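Local coordinates for protein putative glucose-6-phosphate 1-epimerase (Salmonella typhimurium, PDB 2HTA) that probably interconverts the alpha and beta anomers of glucose 6-phosphate, as a monomeric hexose-6-phosphate mutarotase of the galactose mutarotase-like clan, at residues Q58-L63 with V92-P97; W75-T80 with A87-V92; A177-F182 with F278-T283; Y181-D186 with L240-D245. All coordinates share one frame; numbering follows the deposited sequence.

Contact 1: Q58-L63 with V92-P97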
loop_
_atom_site.group_PDB
_atom_site.type_symbol
_atom_site.label_atom_id
_atom_site.label_comp_id
_atom_site.label_asym_id
_atom_site.label_seq_id
_atom_site.Cartn_x
_atom_site.Cartn_y
_atom_site.Cartn_z
ATOM N N GLN A 58 2.363 -11.212 -7.247
ATOM C CA GLN A 58 2.462 -11.578 -5.822
ATOM C C GLN A 58 1.952 -10.461 -4.928
ATOM O O GLN A 58 2.502 -9.353 -4.924
ATOM C CB GLN A 58 3.901 -11.956 -5.459
ATOM C CG GLN A 58 4.051 -12.376 -4.016
ATOM C CD GLN A 58 5.409 -12.973 -3.818
ATOM O OE1 GLN A 58 5.651 -14.092 -4.229
ATOM N NE2 GLN A 58 6.293 -12.229 -3.216
ATOM N N GLY A 59 0.886 -10.719 -4.173
ATOM C CA GLY A 59 0.286 -9.670 -3.376
ATOM C C GLY A 59 -0.568 -8.638 -4.109
ATOM O O GLY A 59 -0.954 -7.628 -3.488
ATOM N N ALA A 60 -0.876 -8.863 -5.393
ATOM C CA ALA A 60 -1.476 -7.806 -6.250
ATOM C C ALA A 60 -0.917 -6.467 -5.802
ATOM O O ALA A 60 -1.674 -5.548 -5.426
ATOM C CB ALA A 60 -3.002 -7.795 -6.117
ATOM N N HIS A 61 0.407 -6.383 -5.774
ATOM C CA HIS A 61 1.110 -5.343 -5.039
ATOM C C HIS A 61 1.445 -4.199 -5.976
ATOM O O HIS A 61 2.295 -4.319 -6.864
ATOM C CB HIS A 61 2.413 -5.927 -4.467
ATOM C CG HIS A 61 3.025 -5.111 -3.361
ATOM N ND1 HIS A 61 3.293 -5.638 -2.104
ATOM C CD2 HIS A 61 3.508 -3.839 -3.343
ATOM C CE1 HIS A 61 3.855 -4.701 -1.353
ATOM N NE2 HIS A 61 3.990 -3.598 -2.084
ATOM N N LEU A 62 0.761 -3.080 -5.779
ATOM C CA LEU A 62 1.087 -1.884 -6.535
ATOM C C LEU A 62 2.465 -1.394 -6.077
ATOM O O LEU A 62 2.644 -1.011 -4.962
ATOM C CB LEU A 62 -0.013 -0.828 -6.295
ATOM C CG LEU A 62 0.183 0.537 -6.990
ATOM C CD1 LEU A 62 0.251 0.477 -8.529
ATOM C CD2 LEU A 62 -0.982 1.474 -6.517
ATOM N N LEU A 63 3.427 -1.400 -6.980
ATOM C CA LEU A 63 4.821 -1.044 -6.688
ATOM C C LEU A 63 5.106 0.432 -6.927
ATOM O O LEU A 63 5.919 1.035 -6.208
ATOM C CB LEU A 63 5.727 -1.810 -7.666
ATOM C CG LEU A 63 5.558 -3.333 -7.673
ATOM C CD1 LEU A 63 6.384 -4.044 -8.716
ATOM C CD2 LEU A 63 5.921 -3.842 -6.253
ATOM N N VAL A 92 2.196 -0.505 -2.181
ATOM C CA VAL A 92 0.952 -0.559 -1.381
ATOM C C VAL A 92 0.707 -2.044 -0.976
ATOM O O VAL A 92 -0.043 -2.769 -1.616
ATOM C CB VAL A 92 -0.274 0.023 -2.170
ATOM C CG1 VAL A 92 -1.553 -0.062 -1.299
ATOM C CG2 VAL A 92 -0.012 1.518 -2.559
ATOM N N PRO A 93 1.402 -2.512 0.070
ATOM C CA PRO A 93 1.121 -3.876 0.560
ATOM C C PRO A 93 -0.337 -3.995 0.950
ATOM O O PRO A 93 -0.860 -3.134 1.654
ATOM C CB PRO A 93 2.010 -3.985 1.828
ATOM C CG PRO A 93 3.118 -2.936 1.623
ATOM C CD PRO A 93 2.513 -1.845 0.776
ATOM N N ILE A 94 -1.003 -5.064 0.497
ATOM C CA ILE A 94 -2.392 -5.398 0.926
ATOM C C ILE A 94 -2.243 -6.304 2.156
ATOM O O ILE A 94 -1.677 -7.404 2.043
ATOM C CB ILE A 94 -3.175 -6.163 -0.177
ATOM C CG1 ILE A 94 -3.474 -5.154 -1.352
ATOM C CG2 ILE A 94 -4.540 -6.786 0.347
ATOM C CD1 ILE A 94 -3.902 -5.925 -2.599
ATOM N N CYS A 95 -2.740 -5.820 3.285
ATOM C CA CYS A 95 -2.581 -6.532 4.551
ATOM C C CYS A 95 -3.904 -7.179 4.868
ATOM O O CYS A 95 -4.861 -6.514 5.240
ATOM C CB CYS A 95 -2.228 -5.577 5.656
ATOM S SG CYS A 95 -0.757 -4.486 5.280
ATOM N N TRP A 96 -3.946 -8.484 4.732
ATOM C CA TRP A 96 -5.194 -9.240 4.894
ATOM C C TRP A 96 -4.868 -10.719 5.151
ATOM O O TRP A 96 -4.010 -11.261 4.493
ATOM C CB TRP A 96 -6.003 -9.094 3.603
ATOM C CG TRP A 96 -7.430 -9.604 3.719
ATOM C CD1 TRP A 96 -8.537 -8.875 3.993
ATOM C CD2 TRP A 96 -7.878 -10.963 3.498
ATOM N NE1 TRP A 96 -9.653 -9.702 4.023
ATOM C CE2 TRP A 96 -9.266 -10.982 3.716
ATOM C CE3 TRP A 96 -7.221 -12.160 3.163
ATOM C CZ2 TRP A 96 -10.035 -12.169 3.614
ATOM C CZ3 TRP A 96 -7.976 -13.346 3.043
ATOM C CH2 TRP A 96 -9.369 -13.329 3.275
ATOM N N PRO A 97 -5.637 -11.429 6.023
ATOM C CA PRO A 97 -6.805 -11.040 6.791
ATOM C C PRO A 97 -6.503 -10.534 8.209
ATOM O O PRO A 97 -7.410 -10.533 9.043
ATOM C CB PRO A 97 -7.618 -12.352 6.829
ATOM C CG PRO A 97 -6.539 -13.432 6.956
ATOM C CD PRO A 97 -5.316 -12.867 6.222
HETATM O O HOH W 1 0.471 -6.830 -1.308
HETATM O O HOH W 2 -1.430 -3.077 -3.930
#

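Contact 2: W75-T80 with A87-V92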
loop_
_atom_site.group_PDB
_atom_site.type_symbol
_atom_site.label_atom_id
_atom_site.label_comp_id
_atom_site.label_asym_id
_atom_site.label_seq_id
_atom_site.Cartn_x
_atom_site.Cartn_y
_atom_site.Cartn_z
ATOM N N TRP A 75 6.721 5.184 -2.998
ATOM C CA TRP A 75 8.126 4.854 -2.731
ATOM C C TRP A 75 8.227 3.334 -2.801
ATOM O O TRP A 75 7.333 2.610 -2.314
ATOM C CB TRP A 75 8.466 5.336 -1.341
ATOM C CG TRP A 75 9.888 5.094 -0.899
ATOM C CD1 TRP A 75 10.981 5.962 -1.045
ATOM C CD2 TRP A 75 10.384 3.945 -0.218
ATOM N NE1 TRP A 75 12.093 5.397 -0.492
ATOM C CE2 TRP A 75 11.778 4.161 0.017
ATOM C CE3 TRP A 75 9.795 2.751 0.240
ATOM C CZ2 TRP A 75 12.564 3.240 0.664
ATOM C CZ3 TRP A 75 10.587 1.826 0.886
ATOM C CH2 TRP A 75 11.954 2.075 1.106
ATOM N N LEU A 76 9.321 2.848 -3.381
ATOM C CA LEU A 76 9.624 1.437 -3.467
ATOM C C LEU A 76 11.082 1.269 -3.017
ATOM O O LEU A 76 11.918 2.091 -3.344
ATOM C CB LEU A 76 9.485 0.951 -4.891
ATOM C CG LEU A 76 9.647 -0.557 -5.167
ATOM C CD1 LEU A 76 8.553 -1.401 -4.566
ATOM C CD2 LEU A 76 9.724 -0.761 -6.662
ATOM N N SER A 77 11.358 0.246 -2.217
ATOM C CA SER A 77 12.721 0.034 -1.675
ATOM C C SER A 77 13.676 -0.479 -2.751
ATOM O O SER A 77 13.413 -1.503 -3.415
ATOM C CB SER A 77 12.671 -0.964 -0.513
ATOM O OG SER A 77 14.003 -1.277 -0.065
ATOM N N ASN A 78 14.781 0.238 -2.927
ATOM C CA ASN A 78 15.868 -0.197 -3.808
ATOM C C ASN A 78 16.588 -1.474 -3.267
ATOM O O ASN A 78 17.415 -2.123 -3.970
ATOM C CB ASN A 78 16.861 0.976 -4.042
ATOM C CG ASN A 78 17.903 0.671 -5.175
ATOM O OD1 ASN A 78 19.133 0.852 -4.986
ATOM N ND2 ASN A 78 17.423 0.185 -6.330
ATOM N N ASN A 79 16.245 -1.862 -2.043
ATOM C CA ASN A 79 16.780 -3.085 -1.441
ATOM C C ASN A 79 15.786 -4.183 -1.204
ATOM O O ASN A 79 16.125 -5.187 -0.533
ATOM C CB ASN A 79 17.434 -2.774 -0.078
ATOM C CG ASN A 79 18.745 -1.976 -0.219
ATOM O OD1 ASN A 79 18.964 -1.287 -1.235
ATOM N ND2 ASN A 79 19.595 -2.034 0.803
ATOM N N THR A 80 14.563 -4.067 -1.731
ATOM C CA THR A 80 13.608 -5.151 -1.522
ATOM C C THR A 80 13.927 -6.386 -2.346
ATOM O O THR A 80 14.275 -6.268 -3.518
ATOM C CB THR A 80 12.114 -4.699 -1.729
ATOM O OG1 THR A 80 11.254 -5.744 -1.273
ATOM C CG2 THR A 80 11.804 -4.389 -3.177
ATOM N N ALA A 87 7.522 -10.781 1.380
ATOM C CA ALA A 87 6.799 -9.500 1.287
ATOM C C ALA A 87 7.645 -8.440 0.665
ATOM O O ALA A 87 8.823 -8.265 1.002
ATOM C CB ALA A 87 6.289 -9.060 2.667
ATOM N N LEU A 88 7.053 -7.706 -0.268
ATOM C CA LEU A 88 7.739 -6.609 -0.948
ATOM C C LEU A 88 7.742 -5.348 -0.090
ATOM O O LEU A 88 6.702 -5.025 0.539
ATOM C CB LEU A 88 7.049 -6.351 -2.273
ATOM C CG LEU A 88 7.276 -7.403 -3.359
ATOM C CD1 LEU A 88 5.994 -7.592 -4.169
ATOM C CD2 LEU A 88 8.507 -7.064 -4.261
ATOM N N ARG A 89 8.892 -4.646 -0.033
ATOM C CA ARG A 89 9.008 -3.450 0.809
ATOM C C ARG A 89 8.753 -2.190 -0.041
ATOM O O ARG A 89 9.570 -1.859 -0.901
ATOM C CB ARG A 89 10.411 -3.318 1.455
ATOM C CG ARG A 89 10.572 -2.083 2.329
ATOM C CD ARG A 89 9.736 -2.094 3.620
ATOM N NE ARG A 89 10.057 -3.222 4.495
ATOM C CZ ARG A 89 9.419 -3.506 5.622
ATOM N NH1 ARG A 89 8.376 -2.760 6.021
ATOM N NH2 ARG A 89 9.812 -4.574 6.361
ATOM N N GLY A 90 7.666 -1.484 0.254
ATOM C CA GLY A 90 7.314 -0.280 -0.569
ATOM C C GLY A 90 5.985 -0.470 -1.258
ATOM O O GLY A 90 5.291 -1.462 -1.041
ATOM N N GLY A 91 5.592 0.503 -2.082
ATOM C CA GLY A 91 4.366 0.369 -2.820
ATOM C C GLY A 91 3.176 0.359 -1.889
ATOM O O GLY A 91 3.151 1.103 -0.899
ATOM N N VAL A 92 2.196 -0.505 -2.181
ATOM C CA VAL A 92 0.952 -0.559 -1.381
ATOM C C VAL A 92 0.707 -2.044 -0.976
ATOM O O VAL A 92 -0.043 -2.769 -1.616
ATOM C CB VAL A 92 -0.274 0.023 -2.170
ATOM C CG1 VAL A 92 -1.553 -0.062 -1.299
ATOM C CG2 VAL A 92 -0.012 1.518 -2.559
#

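Contact 3: A177-F182 with F278-T283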
loop_
_atom_site.group_PDB
_atom_site.type_symbol
_atom_site.label_atom_id
_atom_site.label_comp_id
_atom_site.label_asym_id
_atom_site.label_seq_id
_atom_site.Cartn_x
_atom_site.Cartn_y
_atom_site.Cartn_z
ATOM N N ALA A 177 -5.457 -3.595 5.934
ATOM C CA ALA A 177 -4.904 -2.270 5.625
ATOM C C ALA A 177 -4.446 -2.180 4.161
ATOM O O ALA A 177 -4.073 -3.220 3.539
ATOM C CB ALA A 177 -3.666 -1.978 6.520
ATOM N N LEU A 178 -4.458 -0.951 3.608
ATOM C CA LEU A 178 -3.701 -0.699 2.391
ATOM C C LEU A 178 -2.521 0.146 2.900
ATOM O O LEU A 178 -2.699 1.273 3.362
ATOM C CB LEU A 178 -4.588 0.049 1.358
ATOM C CG LEU A 178 -5.906 -0.633 1.045
ATOM C CD1 LEU A 178 -6.791 0.216 0.068
ATOM C CD2 LEU A 178 -5.613 -2.035 0.392
ATOM N N HIS A 179 -1.339 -0.469 2.929
ATOM C CA HIS A 179 -0.198 0.018 3.719
ATOM C C HIS A 179 0.675 0.953 2.857
ATOM O O HIS A 179 1.878 0.747 2.741
ATOM C CB HIS A 179 0.635 -1.210 4.130
ATOM C CG HIS A 179 1.665 -0.969 5.188
ATOM N ND1 HIS A 179 2.679 -0.059 5.044
ATOM C CD2 HIS A 179 1.914 -1.620 6.367
ATOM C CE1 HIS A 179 3.479 -0.097 6.099
ATOM N NE2 HIS A 179 3.058 -1.060 6.896
ATOM N N SER A 180 0.082 1.981 2.255
ATOM C CA SER A 180 0.821 2.769 1.245
ATOM C C SER A 180 2.068 3.532 1.706
ATOM O O SER A 180 2.038 4.196 2.741
ATOM C CB SER A 180 -0.157 3.787 0.624
ATOM O OG SER A 180 -1.365 3.120 0.383
ATOM N N TYR A 181 3.138 3.434 0.902
ATOM C CA TYR A 181 4.407 4.166 1.062
ATOM C C TYR A 181 4.450 5.306 0.018
ATOM O O TYR A 181 4.537 5.031 -1.165
ATOM C CB TYR A 181 5.581 3.268 0.696
ATOM C CG TYR A 181 5.851 2.181 1.717
ATOM C CD1 TYR A 181 4.999 1.051 1.827
ATOM C CD2 TYR A 181 6.963 2.238 2.511
ATOM C CE1 TYR A 181 5.262 -0.019 2.730
ATOM C CE2 TYR A 181 7.237 1.170 3.472
ATOM C CZ TYR A 181 6.381 0.088 3.561
ATOM O OH TYR A 181 6.645 -0.939 4.471
ATOM N N PHE A 182 4.493 6.527 0.497
ATOM C CA PHE A 182 4.474 7.715 -0.335
ATOM C C PHE A 182 5.863 8.300 -0.359
ATOM O O PHE A 182 6.508 8.461 0.670
ATOM C CB PHE A 182 3.445 8.700 0.216
ATOM C CG PHE A 182 2.055 8.190 0.098
ATOM C CD1 PHE A 182 1.373 7.690 1.213
ATOM C CD2 PHE A 182 1.454 8.097 -1.156
ATOM C CE1 PHE A 182 0.094 7.141 1.077
ATOM C CE2 PHE A 182 0.148 7.579 -1.311
ATOM C CZ PHE A 182 -0.527 7.092 -0.186
ATOM N N PHE A 278 10.339 8.408 2.461
ATOM C CA PHE A 278 8.931 8.000 2.487
ATOM C C PHE A 278 8.229 8.292 3.790
ATOM O O PHE A 278 8.873 8.434 4.859
ATOM C CB PHE A 278 8.770 6.524 2.079
ATOM C CG PHE A 278 9.089 5.531 3.191
ATOM C CD1 PHE A 278 8.111 5.131 4.118
ATOM C CD2 PHE A 278 10.379 4.995 3.300
ATOM C CE1 PHE A 278 8.413 4.222 5.140
ATOM C CE2 PHE A 278 10.682 4.054 4.318
ATOM C CZ PHE A 278 9.697 3.672 5.210
ATOM N N VAL A 279 6.896 8.363 3.709
ATOM C CA VAL A 279 6.048 8.300 4.893
ATOM C C VAL A 279 4.920 7.342 4.514
ATOM O O VAL A 279 4.447 7.365 3.364
ATOM C CB VAL A 279 5.486 9.689 5.314
ATOM C CG1 VAL A 279 4.528 10.298 4.252
ATOM C CG2 VAL A 279 4.776 9.664 6.639
ATOM N N CYS A 280 4.528 6.497 5.468
ATOM C CA CYS A 280 3.348 5.661 5.260
ATOM C C CYS A 280 2.110 6.291 5.803
ATOM O O CYS A 280 2.073 6.678 6.979
ATOM C CB CYS A 280 3.523 4.253 5.863
ATOM S SG CYS A 280 4.708 3.270 4.962
ATOM N N VAL A 281 1.077 6.375 4.948
ATOM C CA VAL A 281 -0.247 6.836 5.379
ATOM C C VAL A 281 -1.216 5.754 4.883
ATOM O O VAL A 281 -1.502 5.631 3.661
ATOM C CB VAL A 281 -0.625 8.283 4.825
ATOM C CG1 VAL A 281 -2.118 8.663 5.151
ATOM C CG2 VAL A 281 0.397 9.386 5.284
ATOM N N GLU A 282 -1.688 4.941 5.837
ATOM C CA GLU A 282 -2.322 3.659 5.545
ATOM C C GLU A 282 -3.817 3.746 5.798
ATOM O O GLU A 282 -4.231 4.332 6.806
ATOM C CB GLU A 282 -1.727 2.602 6.493
ATOM C CG GLU A 282 -0.198 2.630 6.475
ATOM C CD GLU A 282 0.402 1.651 7.470
ATOM O OE1 GLU A 282 -0.267 0.682 7.846
ATOM O OE2 GLU A 282 1.578 1.840 7.824
ATOM N N THR A 283 -4.607 3.140 4.930
ATOM C CA THR A 283 -6.068 2.990 5.159
ATOM C C THR A 283 -6.270 1.705 5.906
ATOM O O THR A 283 -5.873 0.628 5.425
ATOM C CB THR A 283 -6.846 2.902 3.843
ATOM O OG1 THR A 283 -6.551 4.062 3.051
ATOM C CG2 THR A 283 -8.327 2.889 4.123
#

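Contact 4: Y181-D186 with L240-D245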
loop_
_atom_site.group_PDB
_atom_site.type_symbol
_atom_site.label_atom_id
_atom_site.label_comp_id
_atom_site.label_asym_id
_atom_site.label_seq_id
_atom_site.Cartn_x
_atom_site.Cartn_y
_atom_site.Cartn_z
ATOM N N TYR A 181 3.138 3.434 0.902
ATOM C CA TYR A 181 4.407 4.166 1.062
ATOM C C TYR A 181 4.450 5.306 0.018
ATOM O O TYR A 181 4.537 5.031 -1.165
ATOM C CB TYR A 181 5.581 3.268 0.696
ATOM C CG TYR A 181 5.851 2.181 1.717
ATOM C CD1 TYR A 181 4.999 1.051 1.827
ATOM C CD2 TYR A 181 6.963 2.238 2.511
ATOM C CE1 TYR A 181 5.262 -0.019 2.730
ATOM C CE2 TYR A 181 7.237 1.170 3.472
ATOM C CZ TYR A 181 6.381 0.088 3.561
ATOM O OH TYR A 181 6.645 -0.939 4.471
ATOM N N PHE A 182 4.493 6.527 0.497
ATOM C CA PHE A 182 4.474 7.715 -0.335
ATOM C C PHE A 182 5.863 8.300 -0.359
ATOM O O PHE A 182 6.508 8.461 0.670
ATOM C CB PHE A 182 3.445 8.700 0.216
ATOM C CG PHE A 182 2.055 8.190 0.098
ATOM C CD1 PHE A 182 1.373 7.690 1.213
ATOM C CD2 PHE A 182 1.454 8.097 -1.156
ATOM C CE1 PHE A 182 0.094 7.141 1.077
ATOM C CE2 PHE A 182 0.148 7.579 -1.311
ATOM C CZ PHE A 182 -0.527 7.092 -0.186
ATOM N N ASN A 183 6.297 8.580 -1.578
ATOM C CA ASN A 183 7.594 9.185 -1.888
ATOM C C ASN A 183 7.557 10.645 -1.455
ATOM O O ASN A 183 6.659 11.400 -1.824
ATOM C CB ASN A 183 7.821 9.019 -3.400
ATOM C CG ASN A 183 9.216 9.431 -3.864
ATOM O OD1 ASN A 183 10.207 9.192 -3.179
ATOM N ND2 ASN A 183 9.294 10.044 -5.070
ATOM N N VAL A 184 8.496 11.005 -0.591
ATOM C CA VAL A 184 8.632 12.384 -0.098
ATOM C C VAL A 184 10.059 12.878 -0.312
ATOM O O VAL A 184 10.997 12.071 -0.386
ATOM C CB VAL A 184 8.210 12.591 1.394
ATOM C CG1 VAL A 184 6.742 12.226 1.574
ATOM C CG2 VAL A 184 9.079 11.788 2.360
ATOM N N GLY A 185 10.224 14.196 -0.406
ATOM C CA GLY A 185 11.599 14.742 -0.588
ATOM C C GLY A 185 12.490 14.546 0.611
ATOM O O GLY A 185 13.663 14.122 0.485
ATOM N N ASP A 186 11.948 14.860 1.779
ATOM C CA ASP A 186 12.685 14.718 3.022
ATOM C C ASP A 186 11.751 14.572 4.200
ATOM O O ASP A 186 11.025 15.510 4.560
ATOM C CB ASP A 186 13.495 15.995 3.211
ATOM C CG ASP A 186 14.422 15.954 4.412
ATOM O OD1 ASP A 186 14.302 15.098 5.307
ATOM O OD2 ASP A 186 15.316 16.815 4.425
ATOM N N LEU A 240 9.511 18.453 -2.593
ATOM C CA LEU A 240 9.023 18.143 -3.923
ATOM C C LEU A 240 7.943 19.125 -4.325
ATOM O O LEU A 240 7.333 18.985 -5.383
ATOM C CB LEU A 240 8.467 16.699 -3.949
ATOM C CG LEU A 240 9.491 15.595 -3.646
ATOM C CD1 LEU A 240 8.960 14.182 -3.902
ATOM C CD2 LEU A 240 10.758 15.850 -4.424
ATOM N N ASN A 241 7.630 20.063 -3.440
ATOM C CA ASN A 241 6.676 21.127 -3.775
ATOM C C ASN A 241 5.311 20.594 -4.164
ATOM O O ASN A 241 4.733 20.971 -5.196
ATOM C CB ASN A 241 7.232 22.005 -4.896
ATOM C CG ASN A 241 8.540 22.683 -4.496
ATOM O OD1 ASN A 241 8.677 23.221 -3.369
ATOM N ND2 ASN A 241 9.531 22.624 -5.389
ATOM N N ARG A 242 4.793 19.658 -3.373
ATOM C CA ARG A 242 3.479 19.116 -3.721
ATOM C C ARG A 242 2.744 18.702 -2.449
ATOM O O ARG A 242 3.388 18.576 -1.400
ATOM C CB ARG A 242 3.649 17.891 -4.627
ATOM C CG ARG A 242 4.315 16.623 -3.992
ATOM C CD ARG A 242 4.544 15.605 -5.067
ATOM N NE ARG A 242 5.126 14.372 -4.513
ATOM C CZ ARG A 242 5.386 13.300 -5.254
ATOM N NH1 ARG A 242 5.115 13.329 -6.550
ATOM N NH2 ARG A 242 5.898 12.205 -4.709
ATOM N N THR A 243 1.434 18.495 -2.548
ATOM C CA THR A 243 0.743 17.704 -1.490
ATOM C C THR A 243 0.219 16.407 -2.119
ATOM O O THR A 243 -0.065 16.339 -3.337
ATOM C CB THR A 243 -0.469 18.455 -0.879
ATOM O OG1 THR A 243 -1.327 18.817 -1.933
ATOM C CG2 THR A 243 -0.064 19.717 -0.162
ATOM N N ILE A 244 0.162 15.361 -1.315
ATOM C CA ILE A 244 -0.510 14.156 -1.728
ATOM C C ILE A 244 -1.748 13.986 -0.830
ATOM O O ILE A 244 -1.650 14.033 0.419
ATOM C CB ILE A 244 0.423 12.923 -1.643
ATOM C CG1 ILE A 244 1.649 13.062 -2.612
ATOM C CG2 ILE A 244 -0.356 11.664 -1.937
ATOM C CD1 ILE A 244 2.879 12.125 -2.177
ATOM N N ASP A 245 -2.898 13.850 -1.465
ATOM C CA ASP A 245 -4.154 13.619 -0.749
ATOM C C ASP A 245 -4.360 12.124 -0.697
ATOM O O ASP A 245 -4.311 11.467 -1.728
ATOM C CB ASP A 245 -5.296 14.257 -1.514
ATOM C CG ASP A 245 -5.183 15.751 -1.537
ATOM O OD1 ASP A 245 -4.576 16.373 -0.602
ATOM O OD2 ASP A 245 -5.688 16.318 -2.512
HETATM O O HOH W 3 5.680 13.942 -1.742
#

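Contact 1: Q58-L63 with V92-P97
The imidazole of H61 lies against V92 and P93 where strand 61-67, at the margin of the N-terminal antiparallel sheet, meets the chain entering strand 94-95. This all-beta sandwich is the galactose mutarotase fold, and the contact joins its N-terminal antiparallel sheet to the sheet that carries the active site. With CG anti to the backbone N (chi1 -162°), the H61 ring reaches along the other segment, and the carbonyl carbon of V92 sits over one face near the rim. The proline ring crosses the imidazole at a slant: H61 CE1 is 3.4 Å from P93 CA, and CG and CB of P93 also close on CE1. The polar end of the histidine is engaged outside the two segments, where NE2 hydrogen-bonds the carbonyl of G90.

L62 and V92 run alongside each other with their ends on the same side, CD2 of L62 meeting CG2 of V92 at 4.1 Å. The CD1 methyl of I94 reaches the other segment, packing against the carbonyl oxygens of G59 and A60 and the CB of A60. L166 and A154 of two strands in a third sheet also touch I94.

Backbone polar groups are joined directly in one place, V92 N to L62 O at 2.9 Å, a bent bond of 138°, and otherwise through two waters. One links G59 O to I94 N. The other is gripped by three backbone atoms, donating to A60 O and to V92 O at 2.7 Å while accepting from L62 N.

Contact 2: W75-T80 with A87-V92
W75-S77 and R89-G91 run alongside each other with L76 and G90 bridged at a CA-CA distance of 4.1 Å, held by a nearly straight bond from G91 N to W75 O (2.7 Å, 171°) and a second from S77 N to R89 O (3.1 Å). So close an approach depends on G90: at its backbone angles a CB would run into L76 CA and W75 O.

T80 extends the pairing with a side chain. Its OG1, anti to the backbone N (chi1 -170°), accepts from R89 N at 2.9 Å along a nearly straight line, so the hydroxyl takes the place of a backbone carbonyl. T80 is brought there by a type I turn from S77 to T80, within which S77 OG accepts from N79 N in an ST turn; the same S77 oxygen also bonds the carbonyl of D269.

Both segments belong to the long connection between strands 61-67 and 94-95 of the mutarotase fold, and R89 probably binds the substrate, as in related enzymes. The base of its side chain packs here: CB lies near T80 OG1, CG packs 3.7 Å from S77 CB, and CG also approaches CZ3 at the edge of the W75 indole. Bends at chi2 and chi3 then carry the guanidinium away from the contact, where NE forms a salt bridge with D269 and NH1 bonds the hydroxyl of Y181. L76 CD1 rests 3.8 Å from R89 O.

Contact 3: A177-F182 with F278-T283
The E282 carboxylate stacks on the H179 imidazole, planes 22° apart, with OE2 of E282 over one ring face near the rim, 3.2 Å from H179 CE1. C280 SG stands at the edge of the same imidazole. This sulfur is shared: it sits almost over the centre of the Y181 ring, 3.5 Å from the centroid and 11° off the normal. Y181 in turn places its CD2 over a face of the F278 ring, 3.5 Å from F278 CD1, with the two rings inclined at 51°. The F182 ring, on the other side of the sheet, presents its edge to the V279 and V281 carbonyls, its CE1 3.4 Å from V281 O.

Five backbone hydrogen bonds join the antiparallel strands. Pairs L178–T283 and F182–V279 each make two; between them, where H179 centres an inverse gamma turn, V281 N reaches S180 O in a single bent bond. E282 OE1 is buried without a partner in the model.

The hydroxyl of Y181 bonds R89, tying this row of side chains to a residue that probably binds the substrate. Histidine and glutamate on neighbouring antiparallel strands form the inferred catalytic pair of the mutarotase active site.

Contact 4: Y181-D186 with L240-D245
F182 and I244 face each other between two layers of the mutarotase beta-sandwich: strand 181-183 belongs to the sheet of the active site, strand 242-245 to the large antiparallel sheet packed on it. The two strands run nearly antiparallel, but their axes stay 9.6 Å apart, so side chains rather than backbone bonds fill the interval.

Among the van der Waals contacts, CG2 of I244 approaches CD2 of F182 at 4.1 Å, the branched side chain slanting across the ring, and CD1 of I244 lies near N183 O. I304 of strand 298-308 touches both F182 and I244. Further along, L240 lies against the backbone of V184 and G185, its CG 3.6 Å from G185 N. D237 braces this corner, its carboxylate accepting from the backbone N of both G185 and L240.

The polar contacts centre on R242, whose side chain, extended from CG to NE, spans the gap and crosses the side chain of N183 at about a right angle, the guanidinium plane 83° from that of the side-chain amide. NH2 donates to N183 O at 3.1 Å, and also bonds the E72 carbonyl, which accepts from N183 ND2 as well. The N183 backbone oxygen lies in the guanidinium plane, yet NH2 stands above the plane of the N183 carbonyl, 43° out of it. A water completes the bridge, donating to N183 O at 2.7 Å and accepting from R242 NE at 2.9 Å.

Contact 3 holds the inferred catalytic residues, and the others are arranged about it. Contact 2, nested along the chain inside the loop closed by contact 1, shares V92 with it and also meets it where L63 O lies 3.8 Å from L76 CB. Both border contact 3, their centres each about 11 Å from its own: P93 O of contact 1 lies 3.0 Å from H179 N, and W75 N and G91 O of contact 2 are each 2.9 Å from the O and N of Y181, respectively. Contact 4 shares Y181 and F182 with contact 3 and carries strand 172-183 outward; its centre is about 15 Å from that of the chain, against about 5 Å for contact 3.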